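Local coordinates for protein glycerol kinase, putative (Plasmodium falciparum, PDB 2W41) that probably transfers phosphate from ATP to glycerol, giving sn-glycerol 3-phosphate, and binds ADP, at residues K81-T86 and I244-C249; Y185-N190 and K224-N229. All coordinates share one frame; numbering follows the deposited sequence.

Contact 1 of 2, residues K81-T86 and I244-C249; sequences KCIGIT and IPITGC
Ile-83 and Ile-246 pair as neighbours on two parallel strands, 81-86 and 245-249, whose axes approach to 4.6 Å at 26°. Ile-83 is held through both its N-H and its carbonyl: its N donates to Pro-245 O (2.8 Å), and its O accepts from Thr-247 N (2.8 Å). Beyond this point the register slips by one residue, a beta bulge, and Gly-84 pairs with Gly-248. Ile-85 N then donates to Gly-248 O at 3.0 Å.

The dense side is the sheet face carrying Ile-83, Ile-85, Ile-246 and Cys-249, all buried. There chi1 of -64° places Ile-246 CG2 beside its carbonyl carbon, where it meets Ile-85 CD1 at 4.0 Å, and helix 171-179 covers Ile-85 and Cys-249. The more exposed end is at Lys-81, Ile-244 and Pro-245, all partly exposed. Ile-244 CG2 still packs on Ile-83 CD1 at 3.8 Å, the side chains crossing at about a right angle, while Lys-81 NZ forms a salt bridge with Glu-27.

Backbone bonds thus fix the register, and apolar contacts line one face of this parallel pair, implying a hydrophobic interior, with charge at the margin, for the mixed sheet of this N-terminal sugar kinase/Hsp70/actin-superfamily domain.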
ATOM      1  N   LYS B  81      35.654 -39.766 -14.561  1.00 43.16           N
ATOM      2  CA  LYS B  81      35.735 -40.018 -15.982  1.00 43.79           C
ATOM      3  C   LYS B  81      35.855 -38.757 -16.834  1.00 43.84           C
ATOM      4  O   LYS B  81      36.565 -38.767 -17.860  1.00 44.48           O
ATOM      5  CB  LYS B  81      34.518 -40.834 -16.440  1.00 44.25           C
ATOM      6  CG  LYS B  81      34.621 -42.361 -16.181  1.00 44.53           C
ATOM      7  CD  LYS B  81      33.485 -43.088 -16.970  1.00 45.40           C
ATOM      8  CE  LYS B  81      33.675 -44.631 -16.978  1.00 48.49           C
ATOM      9  NZ  LYS B  81      32.411 -45.422 -17.277  1.00 48.01           N
ATOM     10  N   CYS B  82      35.184 -37.672 -16.418  1.00 42.93           N
ATOM     11  CA  CYS B  82      35.218 -36.409 -17.167  1.00 41.77           C
ATOM     12  C   CYS B  82      34.812 -35.239 -16.289  1.00 40.30           C
ATOM     13  O   CYS B  82      34.315 -35.470 -15.173  1.00 40.34           O
ATOM     14  CB  CYS B  82      34.329 -36.513 -18.414  1.00 41.90           C
ATOM     15  SG  CYS B  82      32.698 -37.011 -18.013  1.00 43.03           S
ATOM     16  N   ILE B  83      35.037 -34.007 -16.788  1.00 38.80           N
ATOM     17  CA  ILE B  83      34.681 -32.736 -16.091  1.00 37.42           C
ATOM     18  C   ILE B  83      33.809 -31.788 -16.913  1.00 37.28           C
ATOM     19  O   ILE B  83      34.113 -31.505 -18.050  1.00 37.58           O
ATOM     20  CB  ILE B  83      35.946 -31.970 -15.627  1.00 37.90           C
ATOM     21  CG1 ILE B  83      36.807 -32.866 -14.707  1.00 36.95           C
ATOM     22  CG2 ILE B  83      35.595 -30.604 -15.019  1.00 34.60           C
ATOM     23  CD1 ILE B  83      38.238 -32.416 -14.553  1.00 36.37           C
ATOM     24  N   GLY B  84      32.708 -31.319 -16.329  1.00 37.61           N
ATOM     25  CA  GLY B  84      31.798 -30.337 -16.955  1.00 36.39           C
ATOM     26  C   GLY B  84      31.929 -29.026 -16.202  1.00 36.56           C
ATOM     27  O   GLY B  84      31.955 -29.020 -14.964  1.00 36.71           O
ATOM     28  N   ILE B  85      32.059 -27.923 -16.942  1.00 36.05           N
ATOM     29  CA  ILE B  85      32.103 -26.573 -16.360  1.00 35.27           C
ATOM     30  C   ILE B  85      30.867 -25.697 -16.708  1.00 34.23           C
ATOM     31  O   ILE B  85      30.471 -25.575 -17.877  1.00 33.41           O
ATOM     32  CB  ILE B  85      33.437 -25.844 -16.699  1.00 35.70           C
ATOM     33  CG1 ILE B  85      34.576 -26.478 -15.899  1.00 36.09           C
ATOM     34  CG2 ILE B  85      33.329 -24.346 -16.367  1.00 34.59           C
ATOM     35  CD1 ILE B  85      35.878 -26.388 -16.508  1.00 36.84           C
ATOM     36  N   THR B  86      30.252 -25.143 -15.669  1.00 33.12           N
ATOM     37  CA  THR B  86      29.276 -24.091 -15.825  1.00 33.20           C
ATOM     38  C   THR B  86      29.662 -22.941 -14.872  1.00 33.78           C
ATOM     39  O   THR B  86      30.530 -23.092 -14.006  1.00 32.99           O
ATOM     40  CB  THR B  86      27.836 -24.617 -15.638  1.00 33.28           C
ATOM     41  OG1 THR B  86      26.884 -23.635 -16.089  1.00 34.41           O
ATOM     42  CG2 THR B  86      27.542 -25.043 -14.188  1.00 30.91           C
ATOM     43  N   ILE B 244      42.703 -36.085 -16.659  1.00 45.06           N
ATOM     44  CA  ILE B 244      41.246 -36.167 -16.780  1.00 42.68           C
ATOM     45  C   ILE B 244      40.750 -35.100 -17.762  1.00 41.19           C
ATOM     46  O   ILE B 244      41.255 -33.937 -17.778  1.00 40.00           O
ATOM     47  CB  ILE B 244      40.568 -36.088 -15.404  1.00 43.01           C
ATOM     48  CG1 ILE B 244      40.894 -37.350 -14.577  1.00 41.40           C
ATOM     49  CG2 ILE B 244      39.090 -35.982 -15.563  1.00 43.06           C
ATOM     50  CD1 ILE B 244      40.677 -37.187 -13.098  1.00 38.23           C
ATOM     51  N   PRO B 245      39.856 -35.525 -18.674  1.00 39.96           N
ATOM     52  CA  PRO B 245      39.259 -34.649 -19.709  1.00 39.18           C
ATOM     53  C   PRO B 245      38.128 -33.672 -19.256  1.00 38.46           C
ATOM     54  O   PRO B 245      37.253 -34.038 -18.461  1.00 37.46           O
ATOM     55  CB  PRO B 245      38.784 -35.658 -20.775  1.00 38.96           C
ATOM     56  CG  PRO B 245      38.467 -36.893 -20.002  1.00 38.33           C
ATOM     57  CD  PRO B 245      39.451 -36.937 -18.845  1.00 39.22           C
ATOM     58  N   ILE B 246      38.213 -32.420 -19.735  1.00 38.36           N
ATOM     59  CA  ILE B 246      37.167 -31.405 -19.570  1.00 37.29           C
ATOM     60  C   ILE B 246      36.344 -31.534 -20.836  1.00 38.24           C
ATOM     61  O   ILE B 246      36.896 -31.427 -21.920  1.00 39.24           O
ATOM     62  CB  ILE B 246      37.739 -29.989 -19.427  1.00 36.53           C
ATOM     63  CG1 ILE B 246      38.563 -29.884 -18.154  1.00 36.46           C
ATOM     64  CG2 ILE B 246      36.617 -28.956 -19.429  1.00 34.58           C
ATOM     65  CD1 ILE B 246      39.195 -28.499 -17.957  1.00 35.29           C
ATOM     66  N   THR B 247      35.042 -31.794 -20.728  1.00 39.08           N
ATOM     67  CA  THR B 247      34.269 -32.253 -21.916  1.00 39.74           C
ATOM     68  C   THR B 247      32.873 -31.596 -22.069  1.00 39.95           C
ATOM     69  O   THR B 247      32.134 -31.859 -23.033  1.00 40.36           O
ATOM     70  CB  THR B 247      34.117 -33.822 -21.954  1.00 40.16           C
ATOM     71  OG1 THR B 247      33.592 -34.282 -20.698  1.00 41.09           O
ATOM     72  CG2 THR B 247      35.477 -34.519 -22.260  1.00 37.95           C
ATOM     73  N   GLY B 248      32.519 -30.736 -21.123  1.00 39.56           N
ATOM     74  CA  GLY B 248      31.342 -29.934 -21.288  1.00 38.39           C
ATOM     75  C   GLY B 248      31.653 -28.547 -20.809  1.00 38.48           C
ATOM     76  O   GLY B 248      32.481 -28.366 -19.925  1.00 38.38           O
ATOM     77  N   CYS B 249      31.018 -27.559 -21.432  1.00 38.45           N
ATOM     78  CA  CYS B 249      31.168 -26.188 -21.012  1.00 37.47           C
ATOM     79  C   CYS B 249      29.989 -25.380 -21.481  1.00 36.79           C
ATOM     80  O   CYS B 249      29.688 -25.355 -22.665  1.00 34.88           O
ATOM     81  CB  CYS B 249      32.492 -25.584 -21.495  1.00 37.78           C
ATOM     82  SG  CYS B 249      32.834 -23.980 -20.716  1.00 39.59           S
TER

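Contact 2 of 2, residues Y185-N190 and K224-N229; sequences YTDVTN and KSNCSN
Lys-224 lies over one face of the Tyr-185 ring, its side chain running obliquely across it. CD sits 3.7 Å from the centroid of the Tyr-185 ring, a CH-pi contact displaced toward the rim. The chain bends at chi3, and NZ remains over the same ring in a cation-pi contact. That ammonium also donates to Ser-228 OG at 2.9 Å, so the lysine ties the tyrosine to a later residue of the lysine's own loop; its approach to Asn-229 O is improbably short and therefore doubtful. Phe-230 adds a second cation-pi partner.

Asp-187 works differently. Its chi1 of 67° tucks CG between the backbone N and carbonyl carbon, turning the carboxylate back over the start of helix 188-191. OD2 takes Thr-189 N at 3.0 Å from the anti side, tilted out of the carboxylate plane, and Thr-189 OG1 through its syn lone pair; Asn-190 N adds a weak bond. From the other segment, Asn-226 ND2 reaches Asp-187 OD2 at 3.1 Å, a weak bond with 127° at the hydrogen and the amide plane 56° from the carboxylate; ND2 also bonds to Cys-249 O of strand 245-251. Several donors converging on OD2 would probably favour its negative charge.

The other polar atom of the Asn-226 amide, OD1, rests 3.3 Å from Val-188 CG2, the side chains crossing at about a right angle, and accepts from Lys-300 N.

Between these two groups the backbones pair in parallel: Lys-224 N donates to Thr-186 O at 2.8 Å, and Val-188 N weakly to Lys-224 O. The result is a short two-stranded parallel sheet running directly into a helix N-cap, with Asp-187 as the capping residue, within the N-terminal domain of an FGGY kinase.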
ATOM      1  N   TYR B 185      39.796 -21.233 -24.577  1.00 47.96           N
ATOM      2  CA  TYR B 185      38.509 -21.636 -25.135  1.00 46.58           C
ATOM      3  C   TYR B 185      37.353 -20.965 -24.461  1.00 45.71           C
ATOM      4  O   TYR B 185      37.412 -20.572 -23.273  1.00 44.90           O
ATOM      5  CB  TYR B 185      38.269 -23.117 -24.942  1.00 48.08           C
ATOM      6  CG  TYR B 185      39.146 -24.027 -25.730  1.00 48.73           C
ATOM      7  CD1 TYR B 185      39.253 -23.888 -27.122  1.00 50.79           C
ATOM      8  CD2 TYR B 185      39.857 -25.048 -25.094  1.00 47.71           C
ATOM      9  CE1 TYR B 185      40.073 -24.734 -27.862  1.00 51.09           C
ATOM     10  CE2 TYR B 185      40.661 -25.911 -25.814  1.00 49.09           C
ATOM     11  CZ  TYR B 185      40.760 -25.752 -27.202  1.00 50.45           C
ATOM     12  OH  TYR B 185      41.563 -26.598 -27.930  1.00 51.60           O
ATOM     13  N   THR B 186      36.287 -20.847 -25.240  1.00 44.13           N
ATOM     14  CA  THR B 186      34.979 -20.488 -24.727  1.00 43.00           C
ATOM     15  C   THR B 186      34.014 -21.445 -25.431  1.00 42.34           C
ATOM     16  O   THR B 186      34.455 -22.295 -26.190  1.00 42.86           O
ATOM     17  CB  THR B 186      34.641 -18.978 -24.955  1.00 42.49           C
ATOM     18  OG1 THR B 186      33.407 -18.655 -24.317  1.00 42.72           O
ATOM     19  CG2 THR B 186      34.510 -18.627 -26.432  1.00 41.06           C
ATOM     20  N   ASP B 187      32.720 -21.324 -25.159  1.00 41.12           N
ATOM     21  CA  ASP B 187      31.701 -22.078 -25.835  1.00 40.03           C
ATOM     22  C   ASP B 187      30.678 -21.066 -26.396  1.00 40.38           C
ATOM     23  O   ASP B 187      30.722 -19.894 -26.074  1.00 40.37           O
ATOM     24  CB  ASP B 187      31.054 -23.062 -24.874  1.00 38.92           C
ATOM     25  CG  ASP B 187      30.264 -22.378 -23.777  1.00 39.87           C
ATOM     26  OD1 ASP B 187      30.827 -22.145 -22.684  1.00 42.08           O
ATOM     27  OD2 ASP B 187      29.079 -22.052 -23.991  1.00 38.70           O
ATOM     28  N   VAL B 188      29.749 -21.527 -27.220  1.00 40.65           N
ATOM     29  CA  VAL B 188      28.793 -20.654 -27.877  1.00 40.35           C
ATOM     30  C   VAL B 188      27.907 -19.796 -26.969  1.00 40.05           C
ATOM     31  O   VAL B 188      27.561 -18.676 -27.333  1.00 39.93           O
ATOM     32  CB  VAL B 188      27.873 -21.461 -28.876  1.00 41.24           C
ATOM     33  CG1 VAL B 188      28.651 -21.751 -30.149  1.00 42.39           C
ATOM     34  CG2 VAL B 188      27.325 -22.751 -28.263  1.00 38.79           C
ATOM     35  N   THR B 189      27.509 -20.335 -25.819  1.00 39.58           N
ATOM     36  CA  THR B 189      26.539 -19.685 -24.933  1.00 38.26           C
ATOM     37  C   THR B 189      27.173 -18.520 -24.163  1.00 38.41           C
ATOM     38  O   THR B 189      26.571 -17.449 -24.071  1.00 38.67           O
ATOM     39  CB  THR B 189      25.872 -20.706 -23.965  1.00 38.06           C
ATOM     40  OG1 THR B 189      26.858 -21.223 -23.064  1.00 35.86           O
ATOM     41  CG2 THR B 189      25.243 -21.846 -24.752  1.00 36.78           C
ATOM     42  N   ASN B 190      28.384 -18.739 -23.639  1.00 37.91           N
ATOM     43  CA  ASN B 190      29.233 -17.708 -23.043  1.00 37.58           C
ATOM     44  C   ASN B 190      29.638 -16.625 -24.088  1.00 38.69           C
ATOM     45  O   ASN B 190      29.463 -15.425 -23.847  1.00 38.52           O
ATOM     46  CB  ASN B 190      30.477 -18.333 -22.391  1.00 37.02           C
ATOM     47  CG  ASN B 190      30.200 -18.917 -20.974  1.00 38.31           C
ATOM     48  OD1 ASN B 190      29.939 -18.184 -20.027  1.00 37.15           O
ATOM     49  ND2 ASN B 190      30.300 -20.252 -20.841  1.00 36.82           N
ATOM     50  N   LYS B 224      34.020 -22.860 -28.930  1.00 43.72           N
ATOM     51  CA  LYS B 224      33.752 -24.247 -29.106  1.00 43.05           C
ATOM     52  C   LYS B 224      32.251 -24.510 -28.931  1.00 42.91           C
ATOM     53  O   LYS B 224      31.474 -23.647 -28.500  1.00 43.10           O
ATOM     54  CB  LYS B 224      34.592 -25.035 -28.127  1.00 42.67           C
ATOM     55  CG  LYS B 224      36.050 -25.006 -28.490  1.00 43.29           C
ATOM     56  CD  LYS B 224      36.776 -26.172 -27.866  1.00 45.19           C
ATOM     57  CE  LYS B 224      37.648 -26.907 -28.886  1.00 46.38           C
ATOM     58  NZ  LYS B 224      37.917 -28.277 -28.397  1.00 46.24           N
ATOM     59  N   SER B 225      31.824 -25.693 -29.302  1.00 42.30           N
ATOM     60  CA  SER B 225      30.492 -26.106 -28.962  1.00 41.80           C
ATOM     61  C   SER B 225      30.458 -26.649 -27.501  1.00 41.75           C
ATOM     62  O   SER B 225      31.510 -26.784 -26.817  1.00 41.42           O
ATOM     63  CB  SER B 225      29.991 -27.109 -29.984  1.00 42.08           C
ATOM     64  OG  SER B 225      30.777 -28.282 -29.985  1.00 41.58           O
ATOM     65  N   ASN B 226      29.247 -26.926 -27.025  1.00 40.84           N
ATOM     66  CA  ASN B 226      29.025 -27.237 -25.604  1.00 40.05           C
ATOM     67  C   ASN B 226      29.589 -28.566 -25.171  1.00 40.26           C
ATOM     68  O   ASN B 226      29.990 -28.730 -24.020  1.00 39.97           O
ATOM     69  CB  ASN B 226      27.552 -27.041 -25.227  1.00 39.37           C
ATOM     70  CG  ASN B 226      27.135 -25.570 -25.343  1.00 37.02           C
ATOM     71  OD1 ASN B 226      26.308 -25.167 -26.188  1.00 36.00           O
ATOM     72  ND2 ASN B 226      27.783 -24.759 -24.562  1.00 33.00           N
ATOM     73  N   CYS B 227      29.640 -29.492 -26.130  1.00 41.38           N
ATOM     74  CA  CYS B 227      30.312 -30.771 -26.020  1.00 41.60           C
ATOM     75  C   CYS B 227      31.524 -30.696 -26.957  1.00 42.36           C
ATOM     76  O   CYS B 227      31.369 -30.388 -28.146  1.00 42.47           O
ATOM     77  CB  CYS B 227      29.375 -31.886 -26.497  1.00 41.44           C
ATOM     78  SG  CYS B 227      27.849 -32.133 -25.566  1.00 39.86           S
ATOM     79  N   SER B 228      32.713 -30.998 -26.431  1.00 43.08           N
ATOM     80  CA  SER B 228      33.966 -30.725 -27.122  1.00 44.57           C
ATOM     81  C   SER B 228      35.099 -31.059 -26.170  1.00 46.10           C
ATOM     82  O   SER B 228      34.872 -31.221 -24.961  1.00 47.17           O
ATOM     83  CB  SER B 228      34.012 -29.250 -27.516  1.00 44.52           C
ATOM     84  OG  SER B 228      35.134 -28.894 -28.276  1.00 44.62           O
ATOM     85  N   ASN B 229      36.313 -31.224 -26.692  1.00 48.30           N
ATOM     86  CA  ASN B 229      37.490 -31.488 -25.832  1.00 48.30           C
ATOM     87  C   ASN B 229      38.165 -30.189 -25.494  1.00 47.63           C
ATOM     88  O   ASN B 229      38.695 -29.502 -26.375  1.00 47.99           O
ATOM     89  CB  ASN B 229      38.512 -32.416 -26.505  1.00 49.37           C
ATOM     90  CG  ASN B 229      39.693 -32.795 -25.543  1.00 51.80           C
ATOM     91  OD1 ASN B 229      39.508 -32.965 -24.304  1.00 54.25           O
ATOM     92  ND2 ASN B 229      40.904 -32.950 -26.126  1.00 55.43           N
TER

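In the fold
The centres of contacts 1 and 2 are about 11 Å apart, and the two contacts meet near the C-terminal end of strand 245-251. Cys-249 O lies 2.8 Å from Asn-226 ND2, a probable hydrogen bond, and 3.2 Å from Asp-187 CG, so the strand in contact 1 packs directly against the helix cap of contact 2. Thr-189 OG1 bonds to Gly-251 N just beyond. In sequence, both segments of contact 2 fall between those of contact 1, so the short parallel pair belongs to the long connection between two neighbouring strands of the six-stranded sheet. Both contacts lie away from the ADP pocket, which includes Thr-274, Gly-319, Ser-338 and Gly-420.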